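Long-range contacts in spike glycoprotein (Bat coronavirus HKU9, PDB 5GYQ), which probably attaches the virion to host cells, this chain being the putative receptor-binding domain of the S1 subunit: residues Y28-F34 with K163-V168; Q45-Y49 with L79-V83; S109-Y113 with F145-Y149. All coordinates share one frame; numbering follows the deposited sequence.

How the contacts relate
From the N terminus, the first contact segment met is 28-34, and its partner at 163-168 is not reached until the end of the domain, so contact 1, part of a separate three-stranded parallel sheet, closes a loop that encloses the other two contacts. Inside it, contact 2 joins strand 43-49, an outermost strand of the five-stranded antiparallel sheet, to the end of helix 73-81. Contact 3 opens only after contact 2 has closed and pairs the end of strand 100-111 with the start of strand 146-157. Strands 43-49 and 100-111 are neighbours in that sheet, which links contacts 2 and 3, whereas contacts 1 and 3 lie on opposite sides of the chain's centre.

Contact 1 of 3, residues Y28-F34 with K163-V168; sequences YDCVFDF and KLVCPV
Cys30 and Phe32 reach across to segment 163-168 with alternating N-H and C=O groups, forming part of a small three-stranded parallel sheet in which strand 30-32 is the middle member and strand 4-5 flanks it beyond. The pairing brings an early strand of the domain together with its last one. The amide of Cys30 donates to Leu164 O, Cys30 O receives Cys166 N at 3.0 Å, and Phe32 N reaches Cys166 O at 2.9 Å. A weak bond from Val168 N to Phe32 O follows. Water bridges extend the pairing at both ends: one water accepts from Asp29 N and donates to Lys163 O, and another does the same between Phe34 N and Val168 O.

The two cysteines point to opposite faces of the sheet. Cys30 is tied to Cys6 and Cys166 to Cys60, so disulfides fasten both paired strands to other parts of the domain. On the face with Cys30, the beta-branched Val165 sets one methyl against each neighbour, CG1 3.9 Å from Phe32 CB and CG2 3.8 Å from Tyr28 CA. Strand 63-71 packs against this apolar side through Val64 and Leu66. On the face with Val31, the methyl Val31 CG1 meets Val168 CG1 at 3.6 Å, and Tyr5 touches both valines.

At the 28-29 end, Asp29 OD2 touches Lys163 CA at 3.4 Å and also its CB, while the same oxygen is hydrogen-bonded to Gln3 NE2. At the other end, Phe34 turns its CG away from its own carbonyl carbon (chi1 -84°), bringing the ring beside the compact proline: Phe34 CD1 rests 3.7 Å from Pro167 CB.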
ATOM      1  N   TYR A  28      13.128   7.579  -4.464  1.00 30.11           N
ATOM      2  CA  TYR A  28      14.188   7.448  -5.454  1.00 39.70           C
ATOM      3  C   TYR A  28      15.404   8.292  -5.078  1.00 43.86           C
ATOM      4  O   TYR A  28      15.257   9.449  -4.680  1.00 43.51           O
ATOM      5  CB  TYR A  28      13.668   7.856  -6.836  1.00 35.51           C
ATOM      6  CG  TYR A  28      14.699   7.769  -7.935  1.00 46.77           C
ATOM      7  CD1 TYR A  28      15.403   8.894  -8.344  1.00 54.09           C
ATOM      8  CD2 TYR A  28      14.971   6.561  -8.563  1.00 51.29           C
ATOM      9  CE1 TYR A  28      16.349   8.818  -9.348  1.00 53.64           C
ATOM     10  CE2 TYR A  28      15.917   6.475  -9.568  1.00 52.03           C
ATOM     11  CZ  TYR A  28      16.602   7.607  -9.956  1.00 56.90           C
ATOM     12  OH  TYR A  28      17.545   7.530 -10.955  1.00 69.26           O
ATOM     13  N   ASP A  29      16.594   7.704  -5.203  1.00 38.28           N
ATOM     14  CA  ASP A  29      17.861   8.396  -4.949  1.00 39.13           C
ATOM     15  C   ASP A  29      17.877   9.068  -3.576  1.00 34.09           C
ATOM     16  O   ASP A  29      18.014  10.287  -3.477  1.00 35.55           O
ATOM     17  CB  ASP A  29      18.126   9.430  -6.051  1.00 47.57           C
ATOM     18  CG  ASP A  29      19.550   9.971  -6.028  1.00 56.90           C
ATOM     19  OD1 ASP A  29      19.789  11.031  -6.648  1.00 48.25           O
ATOM     20  OD2 ASP A  29      20.428   9.346  -5.396  1.00 46.98           O
ATOM     21  N   CYS A  30      17.737   8.270  -2.521  1.00 38.35           N
ATOM     22  CA  CYS A  30      17.619   8.823  -1.176  1.00 27.28           C
ATOM     23  C   CYS A  30      17.865   7.817  -0.052  1.00 28.55           C
ATOM     24  O   CYS A  30      17.927   6.600  -0.268  1.00 32.49           O
ATOM     25  CB  CYS A  30      16.230   9.438  -0.987  1.00 37.93           C
ATOM     26  SG  CYS A  30      14.890   8.215  -0.944  1.00 37.44           S
ATOM     27  N   VAL A  31      18.000   8.354   1.155  1.00 30.89           N
ATOM     28  CA  VAL A  31      18.070   7.552   2.367  1.00 29.90           C
ATOM     29  C   VAL A  31      16.687   7.519   3.008  1.00 35.13           C
ATOM     30  O   VAL A  31      16.059   8.559   3.199  1.00 32.76           O
ATOM     31  CB  VAL A  31      19.104   8.111   3.363  1.00 32.99           C
ATOM     32  CG1 VAL A  31      19.241   7.187   4.556  1.00 30.38           C
ATOM     33  CG2 VAL A  31      20.449   8.296   2.683  1.00 31.99           C
ATOM     34  N   PHE A  32      16.216   6.320   3.332  1.00 36.52           N
ATOM     35  CA  PHE A  32      14.861   6.134   3.827  1.00 34.44           C
ATOM     36  C   PHE A  32      14.843   5.285   5.092  1.00 37.21           C
ATOM     37  O   PHE A  32      15.534   4.273   5.179  1.00 39.72           O
ATOM     38  CB  PHE A  32      13.990   5.493   2.741  1.00 33.07           C
ATOM     39  CG  PHE A  32      12.578   5.221   3.174  1.00 35.34           C
ATOM     40  CD1 PHE A  32      12.101   3.922   3.258  1.00 36.48           C
ATOM     41  CD2 PHE A  32      11.725   6.264   3.494  1.00 33.29           C
ATOM     42  CE1 PHE A  32      10.800   3.669   3.654  1.00 30.90           C
ATOM     43  CE2 PHE A  32      10.423   6.017   3.892  1.00 33.72           C
ATOM     44  CZ  PHE A  32       9.962   4.719   3.972  1.00 32.77           C
ATOM     45  N   ASP A  33      14.054   5.706   6.074  1.00 35.96           N
ATOM     46  CA  ASP A  33      13.919   4.954   7.315  1.00 39.76           C
ATOM     47  C   ASP A  33      12.809   3.917   7.189  1.00 34.65           C
ATOM     48  O   ASP A  33      11.638   4.214   7.424  1.00 32.53           O
ATOM     49  CB  ASP A  33      13.647   5.896   8.490  1.00 36.30           C
ATOM     50  CG  ASP A  33      13.656   5.178   9.830  1.00 48.01           C
ATOM     51  OD1 ASP A  33      13.181   5.768  10.824  1.00 50.28           O
ATOM     52  OD2 ASP A  33      14.133   4.023   9.891  1.00 47.12           O
ATOM     53  N   PHE A  34      13.190   2.695   6.823  1.00 41.57           N
ATOM     54  CA  PHE A  34      12.235   1.620   6.568  1.00 43.69           C
ATOM     55  C   PHE A  34      11.433   1.214   7.799  1.00 37.89           C
ATOM     56  O   PHE A  34      10.357   0.630   7.679  1.00 39.95           O
ATOM     57  CB  PHE A  34      12.961   0.392   6.015  1.00 40.69           C
ATOM     58  CG  PHE A  34      13.198   0.441   4.535  1.00 32.47           C
ATOM     59  CD1 PHE A  34      14.256   1.165   4.011  1.00 37.21           C
ATOM     60  CD2 PHE A  34      12.365  -0.245   3.665  1.00 33.33           C
ATOM     61  CE1 PHE A  34      14.476   1.210   2.647  1.00 39.50           C
ATOM     62  CE2 PHE A  34      12.579  -0.206   2.303  1.00 37.26           C
ATOM     63  CZ  PHE A  34      13.639   0.525   1.792  1.00 37.50           C
ATOM     64  N   LYS A 163      22.646   6.024  -7.452  1.00 64.28           N
ATOM     65  CA  LYS A 163      21.328   6.578  -7.147  1.00 62.34           C
ATOM     66  C   LYS A 163      20.374   5.483  -6.683  1.00 53.24           C
ATOM     67  O   LYS A 163      19.546   4.990  -7.451  1.00 54.02           O
ATOM     68  CB  LYS A 163      20.759   7.311  -8.361  1.00 61.62           C
ATOM     69  CG  LYS A 163      21.676   8.397  -8.896  1.00 64.53           C
ATOM     70  CD  LYS A 163      21.299   8.786 -10.314  1.00 82.28           C
ATOM     71  CE  LYS A 163      22.377   9.645 -10.954  1.00 79.03           C
ATOM     72  NZ  LYS A 163      22.100   9.891 -12.395  1.00 76.18           N
ATOM     73  N   LEU A 164      20.508   5.105  -5.418  1.00 42.74           N
ATOM     74  CA  LEU A 164      19.705   4.037  -4.843  1.00 37.37           C
ATOM     75  C   LEU A 164      18.891   4.543  -3.661  1.00 36.66           C
ATOM     76  O   LEU A 164      19.096   5.662  -3.186  1.00 34.93           O
ATOM     77  CB  LEU A 164      20.600   2.878  -4.397  1.00 39.61           C
ATOM     78  CG  LEU A 164      21.560   2.305  -5.440  1.00 47.85           C
ATOM     79  CD1 LEU A 164      22.429   1.219  -4.823  1.00 41.89           C
ATOM     80  CD2 LEU A 164      20.797   1.773  -6.645  1.00 44.84           C
ATOM     81  N   VAL A 165      17.960   3.715  -3.200  1.00 30.74           N
ATOM     82  CA  VAL A 165      17.253   3.979  -1.957  1.00 32.84           C
ATOM     83  C   VAL A 165      17.853   3.109  -0.858  1.00 35.33           C
ATOM     84  O   VAL A 165      17.706   1.885  -0.879  1.00 27.28           O
ATOM     85  CB  VAL A 165      15.746   3.700  -2.076  1.00 30.73           C
ATOM     86  CG1 VAL A 165      15.046   4.035  -0.765  1.00 31.51           C
ATOM     87  CG2 VAL A 165      15.151   4.492  -3.227  1.00 30.07           C
ATOM     88  N   CYS A 166      18.537   3.734   0.095  1.00 35.12           N
ATOM     89  CA  CYS A 166      19.215   2.976   1.147  1.00 28.92           C
ATOM     90  C   CYS A 166      18.604   3.216   2.527  1.00 29.75           C
ATOM     91  O   CYS A 166      18.216   4.333   2.850  1.00 35.57           O
ATOM     92  CB  CYS A 166      20.707   3.318   1.164  1.00 37.55           C
ATOM     93  SG  CYS A 166      21.648   2.610  -0.216  1.00 53.13           S
ATOM     94  N   PRO A 167      18.524   2.160   3.350  1.00 24.93           N
ATOM     95  CA  PRO A 167      17.917   2.259   4.683  1.00 32.60           C
ATOM     96  C   PRO A 167      18.799   2.997   5.689  1.00 34.27           C
ATOM     97  O   PRO A 167      20.004   3.117   5.474  1.00 35.99           O
ATOM     98  CB  PRO A 167      17.744   0.797   5.091  1.00 31.10           C
ATOM     99  CG  PRO A 167      18.842   0.090   4.376  1.00 31.71           C
ATOM    100  CD  PRO A 167      18.989   0.794   3.057  1.00 26.75           C
ATOM    101  N   VAL A 168      18.198   3.482   6.774  1.00 37.22           N
ATOM    102  CA  VAL A 168      18.966   4.110   7.846  1.00 42.37           C
ATOM    103  C   VAL A 168      19.292   3.079   8.921  1.00 39.65           C
ATOM    104  O   VAL A 168      18.559   2.106   9.107  1.00 44.48           O
ATOM    105  CB  VAL A 168      18.214   5.311   8.486  1.00 45.10           C
ATOM    106  CG1 VAL A 168      17.440   6.086   7.437  1.00 44.54           C
ATOM    107  CG2 VAL A 168      17.298   4.859   9.617  1.00 47.31           C
TER
HETATM  108  O   HOH W   1      17.181   5.375  -6.563  1.00 44.62           O
HETATM  109  O   HOH W   2      15.802   1.664   7.956  1.00 32.82           O

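Contact 2 of 3, residues Q45-Y49 with L79-V83; sequences QLQCY and LFNRV
Phe80 brings the far rim of its ring against the aliphatic roots of two glutamines on strand 43-49, with CE2 3.7 Å from Gln45 CB and CE1 3.7 Å from Gln47 CB. These two residues are two apart on an extended strand and therefore face the helix together. Glutamine suits this surface position because its CB can pack against an aromatic ring while its amide remains further out; the Gln45 amide is turned 67° from the ring plane. A chi1 of -76° swings the phenylalanine ring out from the helix to meet the strand.

A water joins Tyr49 to the helix end: it bonds to Tyr49 OH, donates to Leu79 O and accepts from Arg82 NE, satisfying that carbonyl and linking it to the hydroxyl. A second water, between the same OH and Phe80 O, lies unusually close to both, and its bonds are doubtful. Over one face of the tyrosine ring comes Arg82, its NH2 3.6 Å from Tyr49 CD1. This is a cation-pi contact, with Arg82 CZ 4.7 Å from the ring centroid and the planes 34° apart. Arg82, the first residue to leave helical phi/psi, with positive phi, extends from CG to NE and so carries its guanidinium to the ring.

Strand 43-49 is an outermost strand of the five-stranded antiparallel sheet, held on its inner side by backbone bonds to strand 100-111 and by the Cys48-Cys101 disulfide. Helix 73-81 packs against the same neighbour, with Leu79, Phe80 and Tyr49 all touching Leu102.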
ATOM      1  N   GLN A  45      -0.230  -8.611   9.432  1.00 34.27           N
ATOM      2  CA  GLN A  45       0.233  -9.619   8.485  1.00 29.95           C
ATOM      3  C   GLN A  45       1.252  -9.021   7.518  1.00 36.70           C
ATOM      4  O   GLN A  45       0.968  -8.033   6.845  1.00 29.97           O
ATOM      5  CB  GLN A  45      -0.946 -10.212   7.705  1.00 40.25           C
ATOM      6  CG  GLN A  45      -1.037 -11.732   7.758  1.00 49.77           C
ATOM      7  CD  GLN A  45      -2.038 -12.225   8.788  1.00 59.20           C
ATOM      8  OE1 GLN A  45      -2.961 -11.503   9.173  1.00 62.90           O
ATOM      9  NE2 GLN A  45      -1.862 -13.463   9.239  1.00 48.52           N
ATOM     10  N   LEU A  46       2.437  -9.617   7.449  1.00 25.01           N
ATOM     11  CA  LEU A  46       3.476  -9.145   6.537  1.00 31.83           C
ATOM     12  C   LEU A  46       3.880 -10.243   5.561  1.00 39.30           C
ATOM     13  O   LEU A  46       4.444 -11.261   5.959  1.00 43.15           O
ATOM     14  CB  LEU A  46       4.696  -8.651   7.317  1.00 30.28           C
ATOM     15  CG  LEU A  46       5.928  -8.214   6.517  1.00 33.56           C
ATOM     16  CD1 LEU A  46       5.623  -7.031   5.612  1.00 25.76           C
ATOM     17  CD2 LEU A  46       7.076  -7.883   7.457  1.00 40.32           C
ATOM     18  N   GLN A  47       3.588 -10.032   4.281  1.00 33.05           N
ATOM     19  CA  GLN A  47       3.857 -11.045   3.268  1.00 31.29           C
ATOM     20  C   GLN A  47       4.775 -10.511   2.179  1.00 33.19           C
ATOM     21  O   GLN A  47       4.463  -9.517   1.536  1.00 30.21           O
ATOM     22  CB  GLN A  47       2.548 -11.536   2.651  1.00 37.63           C
ATOM     23  CG  GLN A  47       2.713 -12.713   1.716  1.00 46.30           C
ATOM     24  CD  GLN A  47       2.968 -14.006   2.459  1.00 48.77           C
ATOM     25  OE1 GLN A  47       2.216 -14.375   3.361  1.00 50.17           O
ATOM     26  NE2 GLN A  47       4.038 -14.701   2.088  1.00 54.86           N
ATOM     27  N   CYS A  48       5.900 -11.182   1.956  1.00 26.59           N
ATOM     28  CA  CYS A  48       6.866 -10.695   0.979  1.00 25.65           C
ATOM     29  C   CYS A  48       7.044 -11.631  -0.216  1.00 25.20           C
ATOM     30  O   CYS A  48       6.921 -12.848  -0.095  1.00 28.04           O
ATOM     31  CB  CYS A  48       8.216 -10.456   1.652  1.00 32.72           C
ATOM     32  SG  CYS A  48       8.249  -9.070   2.809  1.00 38.33           S
ATOM     33  N   TYR A  49       7.345 -11.036  -1.366  1.00 24.34           N
ATOM     34  CA  TYR A  49       7.545 -11.756  -2.616  1.00 22.88           C
ATOM     35  C   TYR A  49       8.834 -11.297  -3.290  1.00 32.37           C
ATOM     36  O   TYR A  49       8.960 -10.129  -3.676  1.00 31.58           O
ATOM     37  CB  TYR A  49       6.360 -11.538  -3.561  1.00 25.71           C
ATOM     38  CG  TYR A  49       5.009 -11.711  -2.908  1.00 24.91           C
ATOM     39  CD1 TYR A  49       4.381 -12.951  -2.879  1.00 23.70           C
ATOM     40  CD2 TYR A  49       4.356 -10.632  -2.324  1.00 24.34           C
ATOM     41  CE1 TYR A  49       3.144 -13.112  -2.283  1.00 23.93           C
ATOM     42  CE2 TYR A  49       3.121 -10.784  -1.725  1.00 29.33           C
ATOM     43  CZ  TYR A  49       2.519 -12.025  -1.709  1.00 30.20           C
ATOM     44  OH  TYR A  49       1.289 -12.176  -1.113  1.00 31.11           O
ATOM     45  N   LEU A  79      -6.487 -10.655  -1.380  1.00 14.68           N
ATOM     46  CA  LEU A  79      -5.290  -9.998  -1.899  1.00 19.68           C
ATOM     47  C   LEU A  79      -4.081 -10.913  -1.756  1.00 22.32           C
ATOM     48  O   LEU A  79      -3.297 -11.076  -2.695  1.00 22.16           O
ATOM     49  CB  LEU A  79      -5.040  -8.672  -1.176  1.00 12.90           C
ATOM     50  CG  LEU A  79      -3.848  -7.843  -1.659  1.00 23.79           C
ATOM     51  CD1 LEU A  79      -4.042  -7.410  -3.100  1.00 17.71           C
ATOM     52  CD2 LEU A  79      -3.633  -6.636  -0.761  1.00 20.35           C
ATOM     53  N   PHE A  80      -3.942 -11.511  -0.577  1.00 19.62           N
ATOM     54  CA  PHE A  80      -2.871 -12.470  -0.312  1.00 21.73           C
ATOM     55  C   PHE A  80      -2.960 -13.711  -1.204  1.00 25.68           C
ATOM     56  O   PHE A  80      -1.953 -14.162  -1.749  1.00 25.52           O
ATOM     57  CB  PHE A  80      -2.890 -12.898   1.160  1.00 23.90           C
ATOM     58  CG  PHE A  80      -2.331 -11.869   2.101  1.00 29.91           C
ATOM     59  CD1 PHE A  80      -1.352 -10.983   1.680  1.00 31.13           C
ATOM     60  CD2 PHE A  80      -2.778 -11.790   3.410  1.00 37.30           C
ATOM     61  CE1 PHE A  80      -0.832 -10.036   2.548  1.00 39.65           C
ATOM     62  CE2 PHE A  80      -2.261 -10.846   4.282  1.00 36.45           C
ATOM     63  CZ  PHE A  80      -1.286  -9.967   3.849  1.00 29.45           C
ATOM     64  N   ASN A  81      -4.163 -14.261  -1.346  1.00 17.73           N
ATOM     65  CA  ASN A  81      -4.340 -15.501  -2.097  1.00 17.27           C
ATOM     66  C   ASN A  81      -4.528 -15.273  -3.592  1.00 21.67           C
ATOM     67  O   ASN A  81      -4.676 -16.227  -4.353  1.00 19.86           O
ATOM     68  CB  ASN A  81      -5.527 -16.284  -1.546  1.00 17.73           C
ATOM     69  CG  ASN A  81      -5.320 -16.700  -0.107  1.00 27.63           C
ATOM     70  OD1 ASN A  81      -4.206 -17.029   0.301  1.00 29.93           O
ATOM     71  ND2 ASN A  81      -6.391 -16.679   0.674  1.00 27.81           N
ATOM     72  N   ARG A  82      -4.518 -14.006  -3.998  1.00 15.47           N
ATOM     73  CA  ARG A  82      -4.707 -13.618  -5.392  1.00 17.58           C
ATOM     74  C   ARG A  82      -6.003 -14.205  -5.955  1.00 17.72           C
ATOM     75  O   ARG A  82      -6.015 -14.909  -6.967  1.00 16.68           O
ATOM     76  CB  ARG A  82      -3.484 -14.022  -6.214  1.00 16.38           C
ATOM     77  CG  ARG A  82      -2.269 -13.218  -5.773  1.00 21.69           C
ATOM     78  CD  ARG A  82      -0.968 -13.614  -6.434  1.00 31.14           C
ATOM     79  NE  ARG A  82       0.121 -12.804  -5.888  1.00 26.32           N
ATOM     80  CZ  ARG A  82       1.392 -12.891  -6.261  1.00 29.94           C
ATOM     81  NH1 ARG A  82       1.760 -13.757  -7.196  1.00 20.77           N
ATOM     82  NH2 ARG A  82       2.297 -12.104  -5.695  1.00 29.72           N
ATOM     83  N   VAL A  83      -7.091 -13.901  -5.254  1.00 18.59           N
ATOM     84  CA  VAL A  83      -8.448 -14.215  -5.675  1.00 16.59           C
ATOM     85  C   VAL A  83      -9.143 -12.902  -6.032  1.00 16.39           C
ATOM     86  O   VAL A  83      -9.051 -11.932  -5.283  1.00 17.06           O
ATOM     87  CB  VAL A  83      -9.222 -14.952  -4.560  1.00 16.26           C
ATOM     88  CG1 VAL A  83     -10.707 -15.025  -4.877  1.00 22.15           C
ATOM     89  CG2 VAL A  83      -8.641 -16.340  -4.338  1.00 23.74           C
TER
HETATM   90  O   HOH W   3      -0.506 -11.349  -3.347  1.00 22.08           O
HETATM   91  O   HOH W   4       0.396 -14.448  -0.571  1.00 36.56           O

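Contact 3 of 3, residues S109-Y113 with F145-Y149; sequences STAPY and FSYVY. With NAG (2-acetamido-2-deoxy-beta-D-glucopyranose), chain B.
Phe145 has the most surface buried here, chiefly against Pro112 and the Ala111 carbonyl. The proline ring lies over one face of the phenyl, Pro112 CD 3.5 Å from the ring centroid and almost on its normal (6°). This is a CH-pi contact, and proline suits it as a compact ring whose polarised C-H groups at CD, next to the nitrogen, meet the pi face. The CB of Phe145 meanwhile comes within 3.3 Å of Ala111 O.

Ser146 is next, and it works mainly through its backbone: Ser146 N donates to Ala111 O and Ala111 N to Ser146 O, both at 2.9 Å. These residues form a hydrogen-bonded pair of the antiparallel five-stranded sheet, joining the end of strand 100-111 to the start of strand 146-157. A serine is small enough for Tyr113 to lie against it, Tyr113 CD2 meeting Ser146 CB at 3.7 Å, while its OG bonds to Asn72.

Ser109 follows, its carbonyl accepting from Val148 N at 2.9 Å. Val148 CG2 in turn packs 3.7 Å from Tyr113 CD1. With CG anti to the backbone N (chi1 -174°), Tyr113 spans Ser146 and Val148. Tyr113 and Ser146 lie beside the glycan at Asn72, a predicted N-glycosylation site, whose sugar Thr74 also bonds: the N-acetylglucosamine O5 sits at the ring edge, 3.5 Å from Tyr113 CE2, and the phenol OH bonds to His75 and Asn72.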
ATOM      1  N   SER A 109     -10.081   0.110  14.079  1.00 48.18           N
ATOM      2  CA  SER A 109     -11.141   1.001  13.634  1.00 38.44           C
ATOM      3  C   SER A 109     -12.143   0.299  12.726  1.00 43.45           C
ATOM      4  O   SER A 109     -11.769  -0.294  11.714  1.00 38.03           O
ATOM      5  CB  SER A 109     -10.542   2.207  12.906  1.00 43.29           C
ATOM      6  OG  SER A 109     -11.552   3.017  12.329  1.00 45.89           O
ATOM      7  N   THR A 110     -13.416   0.358  13.105  1.00 37.98           N
ATOM      8  CA  THR A 110     -14.497  -0.043  12.213  1.00 47.25           C
ATOM      9  C   THR A 110     -15.211   1.221  11.752  1.00 47.96           C
ATOM     10  O   THR A 110     -15.786   1.951  12.559  1.00 43.97           O
ATOM     11  CB  THR A 110     -15.494  -1.007  12.885  1.00 43.28           C
ATOM     12  OG1 THR A 110     -16.646  -0.280  13.325  1.00 60.57           O
ATOM     13  CG2 THR A 110     -14.850  -1.720  14.062  1.00 40.10           C
ATOM     14  N   ALA A 111     -15.167   1.478  10.450  1.00 39.99           N
ATOM     15  CA  ALA A 111     -15.575   2.777   9.924  1.00 33.65           C
ATOM     16  C   ALA A 111     -16.193   2.641   8.535  1.00 30.13           C
ATOM     17  O   ALA A 111     -16.233   1.533   7.988  1.00 26.02           O
ATOM     18  CB  ALA A 111     -14.372   3.722   9.894  1.00 31.58           C
ATOM     19  N   PRO A 112     -16.703   3.756   7.973  1.00 27.66           N
ATOM     20  CA  PRO A 112     -17.054   3.743   6.552  1.00 26.59           C
ATOM     21  C   PRO A 112     -15.926   3.181   5.696  1.00 18.01           C
ATOM     22  O   PRO A 112     -14.770   3.578   5.839  1.00 19.74           O
ATOM     23  CB  PRO A 112     -17.301   5.220   6.247  1.00 23.66           C
ATOM     24  CG  PRO A 112     -17.865   5.751   7.518  1.00 31.88           C
ATOM     25  CD  PRO A 112     -17.194   4.981   8.638  1.00 32.52           C
ATOM     26  N   TYR A 113     -16.280   2.246   4.826  1.00 19.33           N
ATOM     27  CA  TYR A 113     -15.316   1.535   4.006  1.00 17.96           C
ATOM     28  C   TYR A 113     -15.700   1.745   2.550  1.00 17.36           C
ATOM     29  O   TYR A 113     -16.605   1.083   2.036  1.00 17.26           O
ATOM     30  CB  TYR A 113     -15.305   0.052   4.389  1.00 20.68           C
ATOM     31  CG  TYR A 113     -14.249  -0.807   3.726  1.00 15.65           C
ATOM     32  CD1 TYR A 113     -12.946  -0.353   3.558  1.00 17.47           C
ATOM     33  CD2 TYR A 113     -14.553  -2.095   3.305  1.00 15.30           C
ATOM     34  CE1 TYR A 113     -11.981  -1.155   2.962  1.00 14.41           C
ATOM     35  CE2 TYR A 113     -13.600  -2.900   2.717  1.00 11.95           C
ATOM     36  CZ  TYR A 113     -12.317  -2.427   2.544  1.00 11.41           C
ATOM     37  OH  TYR A 113     -11.373  -3.235   1.954  1.00 12.52           O
ATOM     38  N   PHE A 145     -20.489  -0.510   7.943  1.00 26.44           N
ATOM     39  CA  PHE A 145     -19.113  -0.141   8.226  1.00 24.47           C
ATOM     40  C   PHE A 145     -18.288  -1.417   8.256  1.00 29.58           C
ATOM     41  O   PHE A 145     -18.832  -2.507   8.444  1.00 28.61           O
ATOM     42  CB  PHE A 145     -18.988   0.614   9.555  1.00 32.42           C
ATOM     43  CG  PHE A 145     -19.600   1.992   9.543  1.00 34.13           C
ATOM     44  CD1 PHE A 145     -19.586   2.775  10.688  1.00 34.53           C
ATOM     45  CD2 PHE A 145     -20.190   2.503   8.396  1.00 29.83           C
ATOM     46  CE1 PHE A 145     -20.146   4.039  10.690  1.00 35.84           C
ATOM     47  CE2 PHE A 145     -20.753   3.767   8.391  1.00 38.95           C
ATOM     48  CZ  PHE A 145     -20.731   4.536   9.540  1.00 38.74           C
ATOM     49  N   SER A 146     -16.982  -1.292   8.058  1.00 27.10           N
ATOM     50  CA  SER A 146     -16.112  -2.454   8.146  1.00 27.53           C
ATOM     51  C   SER A 146     -15.017  -2.235   9.168  1.00 27.55           C
ATOM     52  O   SER A 146     -14.488  -1.129   9.287  1.00 29.77           O
ATOM     53  CB  SER A 146     -15.485  -2.777   6.787  1.00 26.80           C
ATOM     54  OG  SER A 146     -16.163  -3.845   6.149  1.00 30.18           O
ATOM     55  N   TYR A 147     -14.693  -3.288   9.911  1.00 26.37           N
ATOM     56  CA  TYR A 147     -13.467  -3.306  10.689  1.00 25.05           C
ATOM     57  C   TYR A 147     -12.321  -3.348   9.694  1.00 25.14           C
ATOM     58  O   TYR A 147     -12.347  -4.121   8.737  1.00 24.70           O
ATOM     59  CB  TYR A 147     -13.419  -4.495  11.645  1.00 21.68           C
ATOM     60  CG  TYR A 147     -12.078  -4.662  12.320  1.00 31.65           C
ATOM     61  CD1 TYR A 147     -11.698  -3.832  13.365  1.00 33.73           C
ATOM     62  CD2 TYR A 147     -11.191  -5.643  11.907  1.00 31.97           C
ATOM     63  CE1 TYR A 147     -10.472  -3.980  13.983  1.00 34.01           C
ATOM     64  CE2 TYR A 147      -9.966  -5.799  12.518  1.00 38.26           C
ATOM     65  CZ  TYR A 147      -9.611  -4.966  13.555  1.00 35.96           C
ATOM     66  OH  TYR A 147      -8.388  -5.116  14.169  1.00 49.54           O
ATOM     67  N   VAL A 148     -11.312  -2.521   9.918  1.00 27.21           N
ATOM     68  CA  VAL A 148     -10.365  -2.217   8.857  1.00 23.82           C
ATOM     69  C   VAL A 148      -8.907  -2.239   9.313  1.00 24.36           C
ATOM     70  O   VAL A 148      -8.576  -1.841  10.431  1.00 27.18           O
ATOM     71  CB  VAL A 148     -10.717  -0.839   8.234  1.00 25.24           C
ATOM     72  CG1 VAL A 148      -9.491   0.034   8.058  1.00 27.39           C
ATOM     73  CG2 VAL A 148     -11.449  -1.031   6.914  1.00 20.66           C
ATOM     74  N   TYR A 149      -8.046  -2.740   8.433  1.00 24.97           N
ATOM     75  CA  TYR A 149      -6.609  -2.707   8.634  1.00 21.22           C
ATOM     76  C   TYR A 149      -5.968  -1.662   7.737  1.00 27.04           C
ATOM     77  O   TYR A 149      -6.497  -1.330   6.674  1.00 19.32           O
ATOM     78  CB  TYR A 149      -5.986  -4.074   8.347  1.00 22.99           C
ATOM     79  CG  TYR A 149      -6.553  -5.193   9.181  1.00 39.82           C
ATOM     80  CD1 TYR A 149      -6.239  -5.308  10.528  1.00 37.29           C
ATOM     81  CD2 TYR A 149      -7.401  -6.139   8.621  1.00 33.81           C
ATOM     82  CE1 TYR A 149      -6.756  -6.328  11.295  1.00 43.90           C
ATOM     83  CE2 TYR A 149      -7.923  -7.165   9.382  1.00 38.42           C
ATOM     84  CZ  TYR A 149      -7.596  -7.256  10.719  1.00 46.46           C
ATOM     85  OH  TYR A 149      -8.109  -8.276  11.485  1.00 56.50           O
TER
HETATM   86  C1  NAG B   1     -15.417  -6.253   3.560  1.00 14.48           C
HETATM   87  C2  NAG B   1     -16.398  -7.196   4.217  1.00 25.09           C
HETATM   88  C3  NAG B   1     -17.220  -7.907   3.152  1.00 27.48           C
HETATM   89  C4  NAG B   1     -17.896  -6.888   2.238  1.00 19.22           C
HETATM   90  C5  NAG B   1     -16.908  -5.825   1.745  1.00 18.36           C
HETATM   91  C6  NAG B   1     -17.599  -4.659   1.076  1.00 19.28           C
HETATM   92  C7  NAG B   1     -15.727  -8.048   6.416  1.00 26.32           C
HETATM   93  C8  NAG B   1     -14.985  -9.116   7.162  1.00 23.01           C
HETATM   94  N2  NAG B   1     -15.724  -8.153   5.079  1.00 24.07           N
HETATM   95  O3  NAG B   1     -18.188  -8.716   3.806  1.00 24.26           O
HETATM   96  O4  NAG B   1     -18.392  -7.524   1.062  1.00 27.74           O
HETATM   97  O5  NAG B   1     -16.129  -5.276   2.822  1.00 18.06           O
HETATM   98  O6  NAG B   1     -16.663  -3.724   0.558  1.00 20.38           O
HETATM   99  O7  NAG B   1     -16.302  -7.128   6.990  1.00 21.89           O